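Local coordinates for protein hypothetical bacterial 6-phosphogluconolactonase (Bacteroides fragilis, PDB 3SCY) that is a putative 6-phosphogluconolactonase, which would probably hydrolyse 6-phosphogluconolactone to 6-phosphogluconate on a seven-bladed beta-propeller, at residues L91-G99 / D130-V139. Residues are numbered along the deposited sequence; the frame is centred on the assembly and turned at random. Where two conformers were deposited one is given.
Sequences LLNTQKTMG and DGALLPASDV
Asn93 reads the backbone of Leu133 much as a neighbouring strand would, its carboxamide serving as both acceptor and donor. Leu133 N meets a lone pair of Asn93 OD1 at 3.0 Å, and Asn93 ND2 returns a 2.8 Å bond to Leu133 O, which lies in the amide plane. Two bonds to one residue fix the rotation of the carboxamide, and CG gets there by sitting between the backbone N and the carbonyl carbon (chi1 75°). Leu133 O takes a second donor, Gln95 NE2 at 3.1 Å, which approaches from above the carbonyl plane, 44° out of it. The Gln95 chain bends at chi2 (-76°), laying its amide flat over one face of the Pro135 ring, planes nearly parallel, with NE2 3.6 Å from Pro135 CD, while its CG rests against Leu133 CB.

The example illustrates how successive propeller blades are joined at the rim: strand 88-96 is the outermost strand of one four-stranded blade, and 130-137 is the loop leading into strand 138-141, the outermost strand of the next. A classic beta bulge, with Leu92 and Asn93 both facing Ala79, turns both side chains toward the loop. Leu92 spreads CB and CD1 over Ala132 and the Asp130-Gly131 backbone, beside an Asx turn in which Asp130 OD1 accepts from Ala132 N. Farther along, a water bridges Lys96 O and Ala136 N, 2.8 Å from each. The selenomethionine Met98 folds its methyl CE back to 3.5 Å from Ala136 CB, and Val139 CG2 packs near Thr97 O, a carbonyl hydrogen-bonded to Thr123 OG1.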
ATOM      1  N   LEU A  91     -21.482  -0.779  -4.500  1.00 22.93           N
ATOM      2  CA  LEU A  91     -20.985   0.406  -5.177  1.00 23.64           C
ATOM      3  C   LEU A  91     -21.900   1.597  -4.932  1.00 26.54           C
ATOM      4  O   LEU A  91     -23.127   1.498  -5.034  1.00 25.70           O
ATOM      5  CB  LEU A  91     -20.834   0.143  -6.686  1.00 24.81           C
ATOM      6  CG  LEU A  91     -20.242   1.272  -7.539  1.00 28.16           C
ATOM      7  CD1 LEU A  91     -18.754   1.511  -7.229  1.00 26.42           C
ATOM      8  CD2 LEU A  91     -20.464   1.005  -9.016  1.00 33.75           C
ATOM      9  N   LEU A  92     -21.275   2.734  -4.600  1.00 22.07           N
ATOM     10  CA  LEU A  92     -21.982   3.990  -4.411  1.00 21.87           C
ATOM     11  C   LEU A  92     -21.808   4.836  -5.648  1.00 24.11           C
ATOM     12  O   LEU A  92     -22.792   5.322  -6.210  1.00 24.49           O
ATOM     13  CB  LEU A  92     -21.478   4.739  -3.168  1.00 21.03           C
ATOM     14  CG  LEU A  92     -21.574   3.994  -1.820  1.00 23.14           C
ATOM     15  CD1 LEU A  92     -21.044   4.885  -0.702  1.00 24.14           C
ATOM     16  CD2 LEU A  92     -22.994   3.569  -1.499  1.00 26.06           C
ATOM     17  N   ASN A  93     -20.538   5.033  -6.066  1.00 21.87           N
ATOM     18  CA  ASN A  93     -20.234   5.786  -7.275  1.00 20.75           C
ATOM     19  C   ASN A  93     -18.774   5.640  -7.650  1.00 22.44           C
ATOM     20  O   ASN A  93     -18.005   4.990  -6.940  1.00 21.62           O
ATOM     21  CB  ASN A  93     -20.632   7.272  -7.159  1.00 20.19           C
ATOM     22  CG  ASN A  93     -19.735   8.142  -6.308  1.00 26.45           C
ATOM     23  OD1 ASN A  93     -19.016   7.661  -5.425  1.00 21.58           O
ATOM     24  ND2 ASN A  93     -19.718   9.433  -6.616  1.00 28.74           N
ATOM     25  N   THR A  94     -18.412   6.241  -8.794  1.00 21.30           N
ATOM     26  CA  THR A  94     -17.066   6.230  -9.354  0.50 21.15           C
ATOM     27  C   THR A  94     -16.741   7.649  -9.810  1.00 24.14           C
ATOM     28  O   THR A  94     -17.653   8.386 -10.217  1.00 26.40           O
ATOM     29  CB  THR A  94     -17.003   5.212 -10.525  0.50 28.47           C
ATOM     30  OG1 THR A  94     -17.596   3.973 -10.132  0.50 33.49           O
ATOM     31  CG2 THR A  94     -15.591   4.967 -11.039  0.50 22.62           C
ATOM     32  N   GLN A  95     -15.462   8.033  -9.742  1.00 21.69           N
ATOM     33  CA  GLN A  95     -15.030   9.344 -10.225  1.00 21.81           C
ATOM     34  C   GLN A  95     -13.706   9.177 -10.944  1.00 24.08           C
ATOM     35  O   GLN A  95     -12.867   8.407 -10.490  1.00 22.16           O
ATOM     36  CB  GLN A  95     -14.920  10.397  -9.101  1.00 22.41           C
ATOM     37  CG  GLN A  95     -16.213  10.709  -8.340  1.00 22.83           C
ATOM     38  CD  GLN A  95     -17.191  11.582  -9.096  1.00 27.87           C
ATOM     39  OE1 GLN A  95     -17.013  11.905 -10.282  1.00 26.03           O
ATOM     40  NE2 GLN A  95     -18.257  11.984  -8.419  1.00 26.62           N
ATOM     41  N   LYS A  96     -13.487   9.932 -12.011  1.00 23.73           N
ATOM     42  CA  LYS A  96     -12.265   9.841 -12.816  1.00 22.90           C
ATOM     43  C   LYS A  96     -11.090  10.534 -12.123  1.00 24.42           C
ATOM     44  O   LYS A  96     -11.255  11.583 -11.503  1.00 23.27           O
ATOM     45  CB  LYS A  96     -12.522  10.457 -14.211  1.00 26.57           C
ATOM     46  CG  LYS A  96     -13.652   9.772 -14.982  1.00 31.94           C
ATOM     47  CD  LYS A  96     -13.358   8.302 -15.375  1.00 43.73           C
ATOM     48  CE  LYS A  96     -14.338   7.755 -16.396  1.00 60.89           C
ATOM     49  NZ  LYS A  96     -15.685   7.500 -15.813  1.00 73.70           N
ATOM     50  N   THR A  97      -9.899   9.928 -12.220  1.00 23.26           N
ATOM     51  CA  THR A  97      -8.713  10.514 -11.600  1.00 21.08           C
ATOM     52  C   THR A  97      -8.095  11.588 -12.466  1.00 24.63           C
ATOM     53  O   THR A  97      -7.323  12.385 -11.947  1.00 24.04           O
ATOM     54  CB  THR A  97      -7.655   9.439 -11.361  1.00 19.63           C
ATOM     55  OG1 THR A  97      -7.378   8.765 -12.586  1.00 22.68           O
ATOM     56  CG2 THR A  97      -8.071   8.459 -10.323  1.00 20.60           C
HETATM   57  N   MSE A  98      -8.303  11.510 -13.806  1.00 23.68           N
HETATM   58  CA  MSE A  98      -7.693  12.419 -14.783  1.00 26.06           C
HETATM   59  C   MSE A  98      -6.150  12.311 -14.679  1.00 28.74           C
HETATM   60  O   MSE A  98      -5.409  13.268 -14.895  1.00 29.60           O
HETATM   61  CB  MSE A  98      -8.224  13.837 -14.631  1.00 28.56           C
HETATM   62  CG  MSE A  98      -9.651  13.945 -15.197  1.00 34.87           C
HETATM   63 SE   MSE A  98     -10.579  15.447 -14.525  0.75 42.59          SE
HETATM   64  CE  MSE A  98     -10.799  14.888 -12.728  1.00 38.06           C
ATOM     65  N   GLY A  99      -5.711  11.092 -14.391  1.00 27.24           N
ATOM     66  CA  GLY A  99      -4.314  10.715 -14.258  1.00 26.40           C
ATOM     67  C   GLY A  99      -4.253   9.215 -14.414  1.00 27.89           C
ATOM     68  O   GLY A  99      -4.920   8.485 -13.682  1.00 26.85           O
ATOM     69  N   ASP A 130     -22.319  11.022   2.696  1.00 21.87           N
ATOM     70  CA  ASP A 130     -22.812   9.648   2.590  1.00 22.15           C
ATOM     71  C   ASP A 130     -21.675   8.657   2.295  1.00 24.70           C
ATOM     72  O   ASP A 130     -21.955   7.490   2.059  1.00 24.79           O
ATOM     73  CB  ASP A 130     -23.858   9.585   1.449  1.00 24.95           C
ATOM     74  CG  ASP A 130     -23.351  10.008   0.061  1.00 31.94           C
ATOM     75  OD1 ASP A 130     -22.215  10.530  -0.034  1.00 26.14           O
ATOM     76  OD2 ASP A 130     -24.129   9.922  -0.907  1.00 37.84           O
ATOM     77  N   GLY A 131     -20.418   9.120   2.243  1.00 21.01           N
ATOM     78  CA  GLY A 131     -19.287   8.235   1.949  1.00 19.63           C
ATOM     79  C   GLY A 131     -18.954   8.110   0.469  1.00 20.46           C
ATOM     80  O   GLY A 131     -17.923   7.543   0.096  1.00 20.32           O
ATOM     81  N   ALA A 132     -19.825   8.623  -0.404  1.00 20.98           N
ATOM     82  CA  ALA A 132     -19.563   8.572  -1.831  1.00 21.20           C
ATOM     83  C   ALA A 132     -18.516   9.637  -2.206  1.00 24.26           C
ATOM     84  O   ALA A 132     -18.248  10.549  -1.417  1.00 24.74           O
ATOM     85  CB  ALA A 132     -20.866   8.765  -2.610  1.00 23.06           C
ATOM     86  N   LEU A 133     -17.940   9.532  -3.392  1.00 20.98           N
ATOM     87  CA  LEU A 133     -16.907  10.474  -3.801  1.00 22.76           C
ATOM     88  C   LEU A 133     -17.462  11.669  -4.533  1.00 24.57           C
ATOM     89  O   LEU A 133     -18.324  11.534  -5.396  1.00 24.32           O
ATOM     90  CB  LEU A 133     -15.884   9.807  -4.742  1.00 23.94           C
ATOM     91  CG  LEU A 133     -15.063   8.683  -4.181  1.00 29.89           C
ATOM     92  CD1 LEU A 133     -14.624   7.763  -5.303  1.00 31.31           C
ATOM     93  CD2 LEU A 133     -13.863   9.208  -3.474  1.00 35.02           C
ATOM     94  N   LEU A 134     -16.910  12.837  -4.245  1.00 22.19           N
ATOM     95  CA  LEU A 134     -17.200  13.996  -5.065  1.00 22.68           C
ATOM     96  C   LEU A 134     -16.217  13.971  -6.238  1.00 23.39           C
ATOM     97  O   LEU A 134     -15.155  13.338  -6.164  1.00 21.34           O
ATOM     98  CB  LEU A 134     -17.062  15.315  -4.277  1.00 23.81           C
ATOM     99  CG  LEU A 134     -18.318  15.850  -3.621  1.00 29.01           C
ATOM    100  CD1 LEU A 134     -18.677  15.043  -2.400  1.00 28.15           C
ATOM    101  CD2 LEU A 134     -18.149  17.321  -3.252  1.00 33.33           C
ATOM    102  N   PRO A 135     -16.504  14.663  -7.332  1.00 21.86           N
ATOM    103  CA  PRO A 135     -15.524  14.749  -8.434  1.00 22.17           C
ATOM    104  C   PRO A 135     -14.188  15.306  -7.943  1.00 24.31           C
ATOM    105  O   PRO A 135     -14.164  16.036  -6.954  1.00 24.68           O
ATOM    106  CB  PRO A 135     -16.183  15.720  -9.418  1.00 25.30           C
ATOM    107  CG  PRO A 135     -17.639  15.606  -9.124  1.00 30.01           C
ATOM    108  CD  PRO A 135     -17.719  15.446  -7.635  1.00 24.51           C
ATOM    109  N   ALA A 136     -13.087  14.955  -8.606  1.00 22.39           N
ATOM    110  CA  ALA A 136     -11.763  15.410  -8.158  1.00 23.03           C
ATOM    111  C   ALA A 136     -11.742  16.909  -7.876  1.00 24.62           C
ATOM    112  O   ALA A 136     -12.333  17.682  -8.643  1.00 25.15           O
ATOM    113  CB  ALA A 136     -10.733  15.080  -9.199  1.00 24.38           C
ATOM    114  N   SER A 137     -11.163  17.312  -6.739  1.00 22.02           N
ATOM    115  CA  SER A 137     -11.044  18.736  -6.385  1.00 21.10           C
ATOM    116  C   SER A 137      -9.656  19.254  -6.716  1.00 25.81           C
ATOM    117  O   SER A 137      -9.472  20.467  -6.813  1.00 27.27           O
ATOM    118  CB  SER A 137     -11.343  18.971  -4.908  1.00 22.77           C
ATOM    119  OG  SER A 137     -10.506  18.123  -4.135  1.00 24.12           O
ATOM    120  N   ASP A 138      -8.674  18.349  -6.931  1.00 22.33           N
ATOM    121  CA  ASP A 138      -7.314  18.760  -7.299  1.00 21.86           C
ATOM    122  C   ASP A 138      -6.598  17.645  -8.029  1.00 23.51           C
ATOM    123  O   ASP A 138      -6.804  16.481  -7.717  1.00 23.02           O
ATOM    124  CB  ASP A 138      -6.529  19.148  -6.037  1.00 23.22           C
ATOM    125  CG  ASP A 138      -5.349  20.079  -6.226  1.00 29.39           C
ATOM    126  OD1 ASP A 138      -5.148  20.577  -7.378  1.00 30.56           O
ATOM    127  OD2 ASP A 138      -4.687  20.409  -5.211  1.00 32.16           O
ATOM    128  N   VAL A 139      -5.817  17.999  -9.040  1.00 21.58           N
ATOM    129  CA  VAL A 139      -4.939  17.089  -9.805  1.00 22.47           C
ATOM    130  C   VAL A 139      -3.582  17.786  -9.795  1.00 28.82           C
ATOM    131  O   VAL A 139      -3.460  18.899 -10.335  1.00 28.87           O
ATOM    132  CB  VAL A 139      -5.432  16.720 -11.235  1.00 27.26           C
ATOM    133  CG1 VAL A 139      -4.453  15.767 -11.941  1.00 27.15           C
ATOM    134  CG2 VAL A 139      -6.820  16.103 -11.207  1.00 26.70           C
TER
HETATM  135  O   HOH W   1     -13.314  13.369 -10.869  1.00 27.30           O